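Local coordinates for protein Exo-beta-1,3-galactanase (Bifidobacterium bifidum, PDB 5FLW) that probably hydrolyses beta-1,3-linked galactans from their non-reducing ends, releasing galactose, as a glycoside hydrolase of family 43, at residues 4-10 with 276-282; 17-21 with 273-277; 21-25 with 246-250; 98-102 with 136-141. All coordinates share one frame. Residues are numbered along the deposited sequence.

How the contacts relate
The fold is a five-bladed beta-propeller, and three of the contacts join its first and last parts. Starting at the N terminus, the arm 4-10 lies along strand 278-286 of the last blade (contact 1). A few residues on, 17-21 meets the loop 273-277 just before that strand (contact 2), so the two share Ser-276 and Pro-277. The chain then enters the first blade, where 21-25 packs beside 246-250 (contact 3), sharing His-21 with contact 2 and nesting inside contact 1. Contact 4, between the second and third blades, is nested within all three loops. Arg-83 bridges contacts 3 and 4 through Asp-246 and Asp-138.

Contact 1: 4-10 with 276-282; sequences RFGAFLP and SPIVQMP
Phe-8 in the p rotamer sets the apolar centre: its CE1 lies 3.9 Å from Ile-278 CD1, while Pro-10 CD lies 4.2 Å from Ile-278 CG1. On the opposite sheet face Ala-7 CB packs at 4.1 Å on Val-279 CG2. At the far end Pro-282 CD sits squarely over the Phe-5 ring, 3.4 Å from its centroid, a CH-pi contact. The backbones run antiparallel, Ala-7 opposite Val-279 as a non-hydrogen-bonded pair, and the first chain turns a corner at Ala-7. Flanking it are two hydrogen-bonded pairs: Gly-6 N to Gln-280 O 2.8 Å, Gln-280 N to Gly-6 O 2.9 Å, and Phe-8 N to Ile-278 O and Ile-278 N to Phe-8 O, each 3.0 Å. Gly-6 takes phi 127°, which calls for glycine. At the polar edge Gln-280 NE2 gives Arg-4 O a weak 2.8 Å hydrogen bond and also reaches Phe-56 O; Arg-4 bridges to Glu-299. An N-terminal arm added to the last blade recalls the velcro closure of beta-propellers.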
loop_
_atom_site.group_PDB
_atom_site.type_symbol
_atom_site.label_atom_id
_atom_site.label_comp_id
_atom_site.label_asym_id
_atom_site.label_seq_id
_atom_site.Cartn_x
_atom_site.Cartn_y
_atom_site.Cartn_z
ATOM N N ARG A 4 16.919 -10.694 0.191
ATOM C CA ARG A 4 17.379 -9.709 -0.781
ATOM C C ARG A 4 16.989 -8.337 -0.245
ATOM O O ARG A 4 15.809 -7.981 -0.233
ATOM C CB ARG A 4 16.790 -9.942 -2.179
ATOM C CG ARG A 4 17.458 -9.042 -3.207
ATOM C CD ARG A 4 16.815 -9.079 -4.581
ATOM N NE ARG A 4 17.626 -8.317 -5.542
ATOM C CZ ARG A 4 17.285 -8.068 -6.806
ATOM N NH1 ARG A 4 16.120 -8.503 -7.295
ATOM N NH2 ARG A 4 18.111 -7.358 -7.577
ATOM N N PHE A 5 17.976 -7.586 0.245
ATOM C CA PHE A 5 17.733 -6.279 0.834
ATOM C C PHE A 5 18.525 -5.200 0.106
ATOM O O PHE A 5 19.635 -5.440 -0.383
ATOM C CB PHE A 5 18.126 -6.237 2.307
ATOM C CG PHE A 5 17.343 -7.173 3.182
ATOM C CD1 PHE A 5 15.955 -7.288 3.023
ATOM C CD2 PHE A 5 17.992 -7.908 4.177
ATOM C CE1 PHE A 5 15.198 -8.154 3.831
ATOM C CE2 PHE A 5 17.285 -8.764 5.010
ATOM C CZ PHE A 5 15.866 -8.905 4.842
ATOM N N GLY A 6 17.943 -3.998 0.076
ATOM C CA GLY A 6 18.553 -2.825 -0.524
ATOM C C GLY A 6 17.622 -2.167 -1.523
ATOM O O GLY A 6 16.387 -2.279 -1.412
ATOM N N ALA A 7 18.210 -1.474 -2.501
ATOM C CA ALA A 7 17.483 -0.786 -3.556
ATOM C C ALA A 7 17.783 -1.508 -4.869
ATOM O O ALA A 7 18.953 -1.765 -5.190
ATOM C CB ALA A 7 17.938 0.677 -3.642
ATOM N N PHE A 8 16.731 -1.860 -5.616
ATOM C CA PHE A 8 16.923 -2.632 -6.836
ATOM C C PHE A 8 15.646 -2.607 -7.661
ATOM O O PHE A 8 14.546 -2.300 -7.159
ATOM C CB PHE A 8 17.334 -4.093 -6.563
ATOM C CG PHE A 8 16.437 -4.802 -5.583
ATOM C CD1 PHE A 8 15.266 -5.419 -6.011
ATOM C CD2 PHE A 8 16.755 -4.834 -4.214
ATOM C CE1 PHE A 8 14.422 -6.078 -5.106
ATOM C CE2 PHE A 8 15.912 -5.492 -3.296
ATOM C CZ PHE A 8 14.751 -6.112 -3.740
ATOM N N LEU A 9 15.813 -2.944 -8.942
ATOM C CA LEU A 9 14.679 -3.104 -9.840
ATOM C C LEU A 9 14.349 -4.596 -9.923
ATOM O O LEU A 9 15.154 -5.378 -10.460
ATOM C CB LEU A 9 14.999 -2.544 -11.223
ATOM C CG LEU A 9 13.836 -2.622 -12.219
ATOM C CD1 LEU A 9 12.641 -1.793 -11.729
ATOM C CD2 LEU A 9 14.292 -2.241 -13.638
ATOM N N PRO A 10 13.212 -5.041 -9.386
ATOM C CA PRO A 10 12.901 -6.477 -9.400
ATOM C C PRO A 10 12.469 -6.957 -10.784
ATOM O O PRO A 10 11.962 -6.201 -11.614
ATOM C CB PRO A 10 11.739 -6.602 -8.400
ATOM C CG PRO A 10 11.056 -5.241 -8.442
ATOM C CD PRO A 10 12.169 -4.238 -8.701
ATOM N N SER A 276 10.743 2.141 -12.055
ATOM C CA SER A 276 10.963 2.650 -10.706
ATOM C C SER A 276 11.434 1.517 -9.808
ATOM O O SER A 276 10.703 0.519 -9.658
ATOM C CB SER A 276 9.638 3.176 -10.135
ATOM O OG SER A 276 9.197 4.296 -10.878
ATOM N N PRO A 277 12.589 1.644 -9.157
ATOM C CA PRO A 277 13.042 0.592 -8.230
ATOM C C PRO A 277 12.188 0.556 -6.960
ATOM O O PRO A 277 11.304 1.393 -6.721
ATOM C CB PRO A 277 14.485 1.011 -7.887
ATOM C CG PRO A 277 14.887 1.933 -8.962
ATOM C CD PRO A 277 13.636 2.665 -9.385
ATOM N N ILE A 278 12.481 -0.444 -6.124
ATOM C CA ILE A 278 11.950 -0.521 -4.764
ATOM C C ILE A 278 13.121 -0.546 -3.780
ATOM O O ILE A 278 14.258 -0.906 -4.124
ATOM C CB ILE A 278 11.020 -1.746 -4.516
ATOM C CG1 ILE A 278 11.808 -3.068 -4.673
ATOM C CG2 ILE A 278 9.788 -1.687 -5.454
ATOM C CD1 ILE A 278 11.008 -4.316 -4.325
ATOM N N VAL A 279 12.822 -0.150 -2.551
ATOM C CA VAL A 279 13.714 -0.334 -1.417
ATOM C C VAL A 279 13.067 -1.395 -0.527
ATOM O O VAL A 279 11.964 -1.190 -0.009
ATOM C CB VAL A 279 13.947 0.988 -0.658
ATOM C CG1 VAL A 279 14.719 0.723 0.633
ATOM C CG2 VAL A 279 14.688 2.015 -1.549
ATOM N N GLN A 280 13.747 -2.530 -0.362
ATOM C CA GLN A 280 13.223 -3.659 0.392
ATOM C C GLN A 280 14.194 -3.944 1.533
ATOM O O GLN A 280 15.387 -4.197 1.292
ATOM C CB GLN A 280 13.097 -4.874 -0.514
ATOM C CG GLN A 280 12.566 -6.120 0.163
ATOM C CD GLN A 280 12.321 -7.246 -0.847
ATOM O OE1 GLN A 280 11.506 -7.107 -1.771
ATOM N NE2 GLN A 280 13.027 -8.359 -0.676
ATOM N N MET A 281 13.694 -3.878 2.771
ATOM C CA MET A 281 14.567 -3.911 3.938
ATOM C C MET A 281 13.811 -4.521 5.102
ATOM O O MET A 281 12.589 -4.348 5.195
ATOM C CB MET A 281 14.999 -2.488 4.338
ATOM C CG MET A 281 15.827 -1.716 3.308
ATOM S SD MET A 281 16.037 0.017 3.785
ATOM C CE MET A 281 17.061 -0.148 5.290
ATOM N N PRO A 282 14.503 -5.174 6.037
ATOM C CA PRO A 282 13.860 -5.498 7.317
ATOM C C PRO A 282 13.631 -4.212 8.105
ATOM O O PRO A 282 14.391 -3.243 7.992
ATOM C CB PRO A 282 14.886 -6.394 8.010
ATOM C CG PRO A 282 16.201 -5.896 7.490
ATOM C CD PRO A 282 15.959 -5.436 6.076
#

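Contact 2: 17-21 with 273-277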
loop_
_atom_site.group_PDB
_atom_site.type_symbol
_atom_site.label_atom_id
_atom_site.label_comp_id
_atom_site.label_asym_id
_atom_site.label_seq_id
_atom_site.Cartn_x
_atom_site.Cartn_y
_atom_site.Cartn_z
ATOM N N VAL A 17 10.655 -7.061 -16.176
ATOM C CA VAL A 17 10.600 -6.227 -14.986
ATOM C C VAL A 17 9.307 -6.518 -14.206
ATOM O O VAL A 17 8.218 -6.519 -14.790
ATOM C CB VAL A 17 10.714 -4.746 -15.392
ATOM C CG1 VAL A 17 10.427 -3.828 -14.188
ATOM C CG2 VAL A 17 12.098 -4.475 -16.000
ATOM N N ALA A 18 9.418 -6.752 -12.884
ATOM C CA ALA A 18 8.229 -6.954 -12.043
ATOM C C ALA A 18 7.659 -5.580 -11.678
ATOM O O ALA A 18 8.361 -4.750 -11.087
ATOM C CB ALA A 18 8.549 -7.750 -10.766
ATOM N N GLN A 19 6.393 -5.337 -12.037
ATOM C CA GLN A 19 5.726 -4.053 -11.803
ATOM C C GLN A 19 5.259 -3.958 -10.337
ATOM O O GLN A 19 4.068 -3.865 -10.006
ATOM C CB GLN A 19 4.594 -3.864 -12.814
ATOM C CG GLN A 19 5.027 -3.743 -14.311
ATOM C CD GLN A 19 5.905 -2.524 -14.600
ATOM O OE1 GLN A 19 5.573 -1.402 -14.249
ATOM N NE2 GLN A 19 7.059 -2.761 -15.238
ATOM N N LEU A 20 6.240 -3.987 -9.440
ATOM C CA LEU A 20 5.968 -3.961 -8.002
ATOM C C LEU A 20 5.932 -2.507 -7.505
ATOM O O LEU A 20 6.727 -2.089 -6.651
ATOM C CB LEU A 20 6.991 -4.810 -7.234
ATOM C CG LEU A 20 6.890 -6.313 -7.522
ATOM C CD1 LEU A 20 8.155 -7.044 -7.101
ATOM C CD2 LEU A 20 5.630 -6.966 -6.893
ATOM N N HIS A 21 4.977 -1.741 -8.056
ATOM C CA HIS A 21 4.853 -0.308 -7.804
ATOM C C HIS A 21 3.547 -0.032 -7.068
ATOM O O HIS A 21 2.472 -0.476 -7.506
ATOM C CB HIS A 21 4.831 0.488 -9.103
ATOM C CG HIS A 21 5.899 0.102 -10.073
ATOM N ND1 HIS A 21 7.247 0.233 -9.786
ATOM C CD2 HIS A 21 5.816 -0.358 -11.346
ATOM C CE1 HIS A 21 7.944 -0.180 -10.831
ATOM N NE2 HIS A 21 7.101 -0.523 -11.801
ATOM N N LEU A 273 8.468 5.502 -15.317
ATOM C CA LEU A 273 7.743 4.972 -14.159
ATOM C C LEU A 273 7.783 3.444 -14.084
ATOM O O LEU A 273 7.849 2.881 -12.984
ATOM C CB LEU A 273 6.301 5.491 -14.160
ATOM C CG LEU A 273 6.180 6.974 -13.792
ATOM C CD1 LEU A 273 4.837 7.579 -14.246
ATOM C CD2 LEU A 273 6.348 7.085 -12.298
ATOM N N GLY A 274 7.713 2.758 -15.235
ATOM C CA GLY A 274 7.713 1.298 -15.216
ATOM C C GLY A 274 8.968 0.696 -14.611
ATOM O O GLY A 274 8.935 -0.431 -14.105
ATOM N N ASN A 275 10.095 1.429 -14.657
ATOM C CA ASN A 275 11.380 0.981 -14.133
ATOM C C ASN A 275 11.738 1.610 -12.778
ATOM O O ASN A 275 12.916 1.588 -12.375
ATOM C CB ASN A 275 12.478 1.193 -15.176
ATOM C CG ASN A 275 12.226 0.376 -16.433
ATOM O OD1 ASN A 275 11.977 -0.835 -16.351
ATOM N ND2 ASN A 275 12.269 1.028 -17.603
ATOM N N SER A 276 10.743 2.141 -12.055
ATOM C CA SER A 276 10.963 2.650 -10.706
ATOM C C SER A 276 11.434 1.517 -9.808
ATOM O O SER A 276 10.703 0.519 -9.658
ATOM C CB SER A 276 9.638 3.176 -10.135
ATOM O OG SER A 276 9.197 4.296 -10.878
ATOM N N PRO A 277 12.589 1.644 -9.157
ATOM C CA PRO A 277 13.042 0.592 -8.230
ATOM C C PRO A 277 12.188 0.556 -6.960
ATOM O O PRO A 277 11.304 1.393 -6.721
ATOM C CB PRO A 277 14.485 1.011 -7.887
ATOM C CG PRO A 277 14.887 1.933 -8.962
ATOM C CD PRO A 277 13.636 2.665 -9.385
HETATM O O HOH W 1 9.270 -1.318 -17.076
HETATM O O HOH W 2 8.451 1.308 -7.616
#
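Neither segment is extended for long. Residues 17-21 kink through two successive inverse gamma turns centred on Gln-19 and Leu-20, with weak hydrogen bonds from Leu-20 N to Ala-18 O (2.8 Å) and His-21 N to Gln-19 O (3.0 Å). Opposite, 273-274 makes a short 3-10 turn, and Leu-273 O accepts from Ser-276 N (3.1 Å) and Ser-276 OG (2.9 Å). The focus is the carbonyl of Gly-274: His-21 NE2 donates to Gly-274 O at 2.9 Å, and Gln-19 NE2 adds a weak bond of 3.2 Å to the same oxygen. Gln-19 OE1 is engaged by Lys-39 N. Ser-276 O lies near the plane of the imidazole, 3.1 Å from His-21 CE1. Waters fill in at two places, one linking Gln-19 NE2 to Asn-275 OD1, the other His-21 ND1 to Pro-277 O. Asn-275 ND2 donates to Asp-272 OD1. Side chains thus hold loop to loop at a propeller seam, where the lead-in to the first blade meets a turn between neighbouring strands of the last.

Contact 3: 21-25 with 246-250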
loop_
_atom_site.group_PDB
_atom_site.type_symbol
_atom_site.label_atom_id
_atom_site.label_comp_id
_atom_site.label_asym_id
_atom_site.label_seq_id
_atom_site.Cartn_x
_atom_site.Cartn_y
_atom_site.Cartn_z
ATOM N N HIS A 21 4.977 -1.741 -8.056
ATOM C CA HIS A 21 4.853 -0.308 -7.804
ATOM C C HIS A 21 3.547 -0.032 -7.068
ATOM O O HIS A 21 2.472 -0.476 -7.506
ATOM C CB HIS A 21 4.831 0.488 -9.103
ATOM C CG HIS A 21 5.899 0.102 -10.073
ATOM N ND1 HIS A 21 7.247 0.233 -9.786
ATOM C CD2 HIS A 21 5.816 -0.358 -11.346
ATOM C CE1 HIS A 21 7.944 -0.180 -10.831
ATOM N NE2 HIS A 21 7.101 -0.523 -11.801
ATOM N N GLY A 22 3.645 0.708 -5.963
ATOM C CA GLY A 22 2.479 1.018 -5.146
ATOM C C GLY A 22 1.748 -0.211 -4.644
ATOM O O GLY A 22 0.521 -0.195 -4.567
ATOM N N ILE A 23 2.484 -1.275 -4.250
ATOM C CA ILE A 23 1.858 -2.597 -4.118
ATOM C C ILE A 23 0.985 -2.726 -2.871
ATOM O O ILE A 23 1.209 -2.092 -1.820
ATOM C CB ILE A 23 2.858 -3.776 -4.187
ATOM C CG1 ILE A 23 3.765 -3.823 -2.949
ATOM C CG2 ILE A 23 3.616 -3.745 -5.473
ATOM C CD1 ILE A 23 4.713 -5.014 -2.934
ATOM N N GLY A 24 -0.005 -3.619 -2.988
ATOM C CA GLY A 24 -0.559 -4.301 -1.842
ATOM C C GLY A 24 0.077 -5.678 -1.754
ATOM O O GLY A 24 0.495 -6.254 -2.775
ATOM N N LEU A 25 0.164 -6.194 -0.510
ATOM C CA LEU A 25 0.676 -7.532 -0.223
ATOM C C LEU A 25 -0.271 -8.233 0.733
ATOM O O LEU A 25 -0.669 -7.656 1.752
ATOM C CB LEU A 25 2.023 -7.490 0.503
ATOM C CG LEU A 25 3.298 -7.342 -0.283
ATOM C CD1 LEU A 25 4.438 -7.122 0.721
ATOM C CD2 LEU A 25 3.515 -8.610 -1.096
ATOM N N ASP A 246 5.644 2.210 1.101
ATOM C CA ASP A 246 4.481 1.627 0.461
ATOM C C ASP A 246 3.754 0.664 1.371
ATOM O O ASP A 246 2.528 0.725 1.478
ATOM C CB ASP A 246 4.860 0.879 -0.813
ATOM C CG ASP A 246 3.659 0.225 -1.424
ATOM O OD1 ASP A 246 2.885 0.972 -2.063
ATOM O OD2 ASP A 246 3.457 -1.002 -1.193
ATOM N N ILE A 247 4.491 -0.243 2.012
ATOM C CA ILE A 247 3.871 -1.274 2.838
ATOM C C ILE A 247 4.890 -1.783 3.850
ATOM O O ILE A 247 6.099 -1.792 3.587
ATOM C CB ILE A 247 3.288 -2.407 1.956
ATOM C CG1 ILE A 247 2.352 -3.315 2.770
ATOM C CG2 ILE A 247 4.413 -3.180 1.222
ATOM C CD1 ILE A 247 1.410 -4.128 1.903
ATOM N N VAL A 248 4.396 -2.169 5.029
ATOM C CA VAL A 248 5.122 -2.943 6.030
ATOM C C VAL A 248 4.295 -4.212 6.266
ATOM O O VAL A 248 3.066 -4.128 6.430
ATOM C CB VAL A 248 5.308 -2.131 7.334
ATOM C CG1 VAL A 248 5.934 -2.988 8.442
ATOM C CG2 VAL A 248 6.121 -0.866 7.092
ATOM N N VAL A 249 4.943 -5.381 6.225
ATOM C CA VAL A 249 4.239 -6.638 6.506
ATOM C C VAL A 249 4.900 -7.433 7.624
ATOM O O VAL A 249 6.131 -7.448 7.729
ATOM C CB VAL A 249 4.025 -7.518 5.254
ATOM C CG1 VAL A 249 3.039 -6.853 4.280
ATOM C CG2 VAL A 249 5.361 -7.880 4.618
ATOM N N PRO A 250 4.115 -8.091 8.481
ATOM C CA PRO A 250 4.679 -9.086 9.402
ATOM C C PRO A 250 5.007 -10.379 8.649
ATOM O O PRO A 250 4.279 -10.803 7.742
ATOM C CB PRO A 250 3.546 -9.300 10.419
ATOM C CG PRO A 250 2.274 -8.990 9.657
ATOM C CD PRO A 250 2.642 -7.985 8.572
#
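Van der Waals packing between apolar side chains accounts for most of the contact. Leu-25 CB lies 3.7 Å from Ile-247 CD1, and Leu-25 CD1 reaches Val-249 CG1 at 3.8 Å; Ile-23 CG1 is 4.3 Å from Ile-247 CG2. Ile-247 CD1 also comes within 3.4 Å of Leu-25 N. The two segments run almost the same way, 11° apart, yet their backbones are not hydrogen-bonded to each other. This is the propeller's innermost layer: strands 24-28 and 244-250 are the inner strands of the first and last blades, adjacent around the central axis, and they meet through side chains instead of forming a shared sheet. A classic beta bulge, with Asp-246 and Ile-247 both facing Ile-264, distorts the latter strand here. The polar contacts gather at Asp-246. Asp-246 OD2 is 2.6 Å from Ile-23 O, and OD1 forms a salt bridge with Arg-83. Gly-22 takes a positive phi of 57°, a conformation that favours glycine, and its C atom sits 3.1 Å from Asp-246 OD1.

Contact 4: 98-102 with 136-141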
loop_
_atom_site.group_PDB
_atom_site.type_symbol
_atom_site.label_atom_id
_atom_site.label_comp_id
_atom_site.label_asym_id
_atom_site.label_seq_id
_atom_site.Cartn_x
_atom_site.Cartn_y
_atom_site.Cartn_z
ATOM N N TYR A 98 -9.358 -2.942 -4.027
ATOM C CA TYR A 98 -9.587 -1.503 -3.907
ATOM C C TYR A 98 -8.511 -0.779 -4.706
ATOM O O TYR A 98 -7.367 -1.236 -4.766
ATOM C CB TYR A 98 -9.536 -1.060 -2.429
ATOM C CG TYR A 98 -10.338 -1.996 -1.557
ATOM C CD1 TYR A 98 -11.722 -1.833 -1.420
ATOM C CD2 TYR A 98 -9.727 -3.076 -0.918
ATOM C CE1 TYR A 98 -12.483 -2.725 -0.645
ATOM C CE2 TYR A 98 -10.463 -3.979 -0.165
ATOM C CZ TYR A 98 -11.845 -3.800 -0.022
ATOM O OH TYR A 98 -12.585 -4.680 0.729
ATOM N N ILE A 99 -8.866 0.344 -5.329
ATOM C CA ILE A 99 -7.896 1.074 -6.143
ATOM C C ILE A 99 -8.211 2.555 -6.038
ATOM O O ILE A 99 -9.367 2.949 -5.877
ATOM C CB ILE A 99 -7.872 0.550 -7.614
ATOM C CG1 ILE A 99 -6.643 1.064 -8.380
ATOM C CG2 ILE A 99 -9.145 0.899 -8.345
ATOM C CD1 ILE A 99 -6.404 0.294 -9.615
ATOM N N HIS A 100 -7.175 3.377 -6.088
ATOM C CA HIS A 100 -7.395 4.815 -6.185
ATOM C C HIS A 100 -7.754 5.113 -7.645
ATOM O O HIS A 100 -6.885 5.040 -8.528
ATOM C CB HIS A 100 -6.158 5.578 -5.694
ATOM C CG HIS A 100 -6.161 7.059 -6.017
ATOM N ND1 HIS A 100 -5.007 7.824 -5.960
ATOM C CD2 HIS A 100 -7.158 7.912 -6.382
ATOM C CE1 HIS A 100 -5.294 9.074 -6.292
ATOM N NE2 HIS A 100 -6.589 9.157 -6.553
ATOM N N ALA A 101 -9.044 5.393 -7.907
ATOM C CA ALA A 101 -9.488 5.764 -9.241
ATOM C C ALA A 101 -9.365 7.281 -9.378
ATOM O O ALA A 101 -9.889 8.032 -8.542
ATOM C CB ALA A 101 -10.936 5.311 -9.488
ATOM N N GLU A 102 -8.677 7.723 -10.430
ATOM C CA GLU A 102 -8.285 9.118 -10.546
ATOM C C GLU A 102 -8.408 9.539 -12.008
ATOM O O GLU A 102 -8.517 8.693 -12.896
ATOM C CB GLU A 102 -6.846 9.331 -10.021
ATOM C CG GLU A 102 -6.485 10.788 -9.752
ATOM C CD GLU A 102 -7.557 11.489 -8.945
ATOM O OE1 GLU A 102 -7.564 11.383 -7.678
ATOM O OE2 GLU A 102 -8.403 12.128 -9.585
ATOM N N SER A 136 -10.662 10.909 -1.799
ATOM C CA SER A 136 -9.845 9.745 -1.458
ATOM C C SER A 136 -8.756 9.592 -2.523
ATOM O O SER A 136 -9.064 9.472 -3.719
ATOM C CB SER A 136 -10.702 8.476 -1.387
ATOM O OG SER A 136 -9.901 7.346 -1.065
ATOM N N ARG A 137 -7.490 9.647 -2.109
ATOM C CA ARG A 137 -6.377 9.432 -3.036
ATOM C C ARG A 137 -5.568 8.199 -2.621
ATOM O O ARG A 137 -6.074 7.086 -2.774
ATOM C CB ARG A 137 -5.601 10.726 -3.251
ATOM C CG ARG A 137 -6.483 11.759 -3.983
ATOM C CD ARG A 137 -5.646 12.876 -4.539
ATOM N NE ARG A 137 -6.392 13.881 -5.294
ATOM C CZ ARG A 137 -6.901 14.956 -4.720
ATOM N NH1 ARG A 137 -6.756 15.087 -3.397
ATOM N NH2 ARG A 137 -7.530 15.896 -5.435
ATOM N N ASP A 138 -4.367 8.342 -2.047
ATOM C CA ASP A 138 -3.618 7.139 -1.656
ATOM C C ASP A 138 -4.430 6.293 -0.685
ATOM O O ASP A 138 -5.114 6.822 0.202
ATOM C CB ASP A 138 -2.328 7.508 -0.934
ATOM C CG ASP A 138 -1.238 7.979 -1.870
ATOM O OD1 ASP A 138 -1.461 8.105 -3.112
ATOM O OD2 ASP A 138 -0.155 8.274 -1.327
ATOM N N ILE A 139 -4.368 4.970 -0.865
ATOM C CA ILE A 139 -5.073 4.032 -0.007
ATOM C C ILE A 139 -4.120 2.936 0.468
ATOM O O ILE A 139 -3.097 2.643 -0.163
ATOM C CB ILE A 139 -6.312 3.378 -0.673
ATOM C CG1 ILE A 139 -5.887 2.645 -1.952
ATOM C CG2 ILE A 139 -7.441 4.406 -0.922
ATOM C CD1 ILE A 139 -6.891 1.599 -2.404
ATOM N N GLY A 140 -4.499 2.328 1.608
ATOM C CA GLY A 140 -3.937 1.072 2.063
ATOM C C GLY A 140 -5.040 0.266 2.726
ATOM O O GLY A 140 -6.158 0.751 2.874
ATOM N N VAL A 141 -4.728 -0.976 3.112
ATOM C CA VAL A 141 -5.711 -1.822 3.790
ATOM C C VAL A 141 -5.135 -2.437 5.069
ATOM O O VAL A 141 -3.919 -2.619 5.224
ATOM C CB VAL A 141 -6.314 -2.919 2.874
ATOM C CG1 VAL A 141 -7.123 -2.285 1.720
ATOM C CG2 VAL A 141 -5.208 -3.844 2.350
HETATM O O HOH W 3 -2.635 6.870 -5.174
#
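A buried histidine-carboxylate pair sits where the second and third blades meet, close to the propeller's centre: His-100 NE2 donates to Glu-102 OE1 at 2.7 Å, both residues on strand 95-102. The imidazole lies flat on the backbone of Arg-137, whose CA is 3.5 Å from the ring centroid and 10° off its normal, a CH-pi contact; Arg-137 O is also over the face, 3.2 Å from His-100 CG. A water 2.7 Å from both His-100 ND1 and Asp-138 OD1 donates to the latter. Strands 98-102 and 139-141 run antiparallel at 173° with axes 7.7 Å apart, and no direct hydrogen bond spans them. This is face-to-face packing of neighbouring propeller blades, the second strand of one lying on the innermost strand of the next. Ile-139 CD1 fills the middle, 3.8 Å from Tyr-98 CB, and Val-141 CG1 touches Tyr-98 CD2 at 3.8 Å. Asp-138 forms a salt bridge with Arg-83 and accepts from Ser-190 N, with Glu-189 close by; two acids this close, near the axis, are consistent with the active-site region of family 43 enzymes. Arg-137 NE is in a long salt bridge with Glu-102 OE1, 3.6 Å, while its NH2 bonds Tyr-106 O.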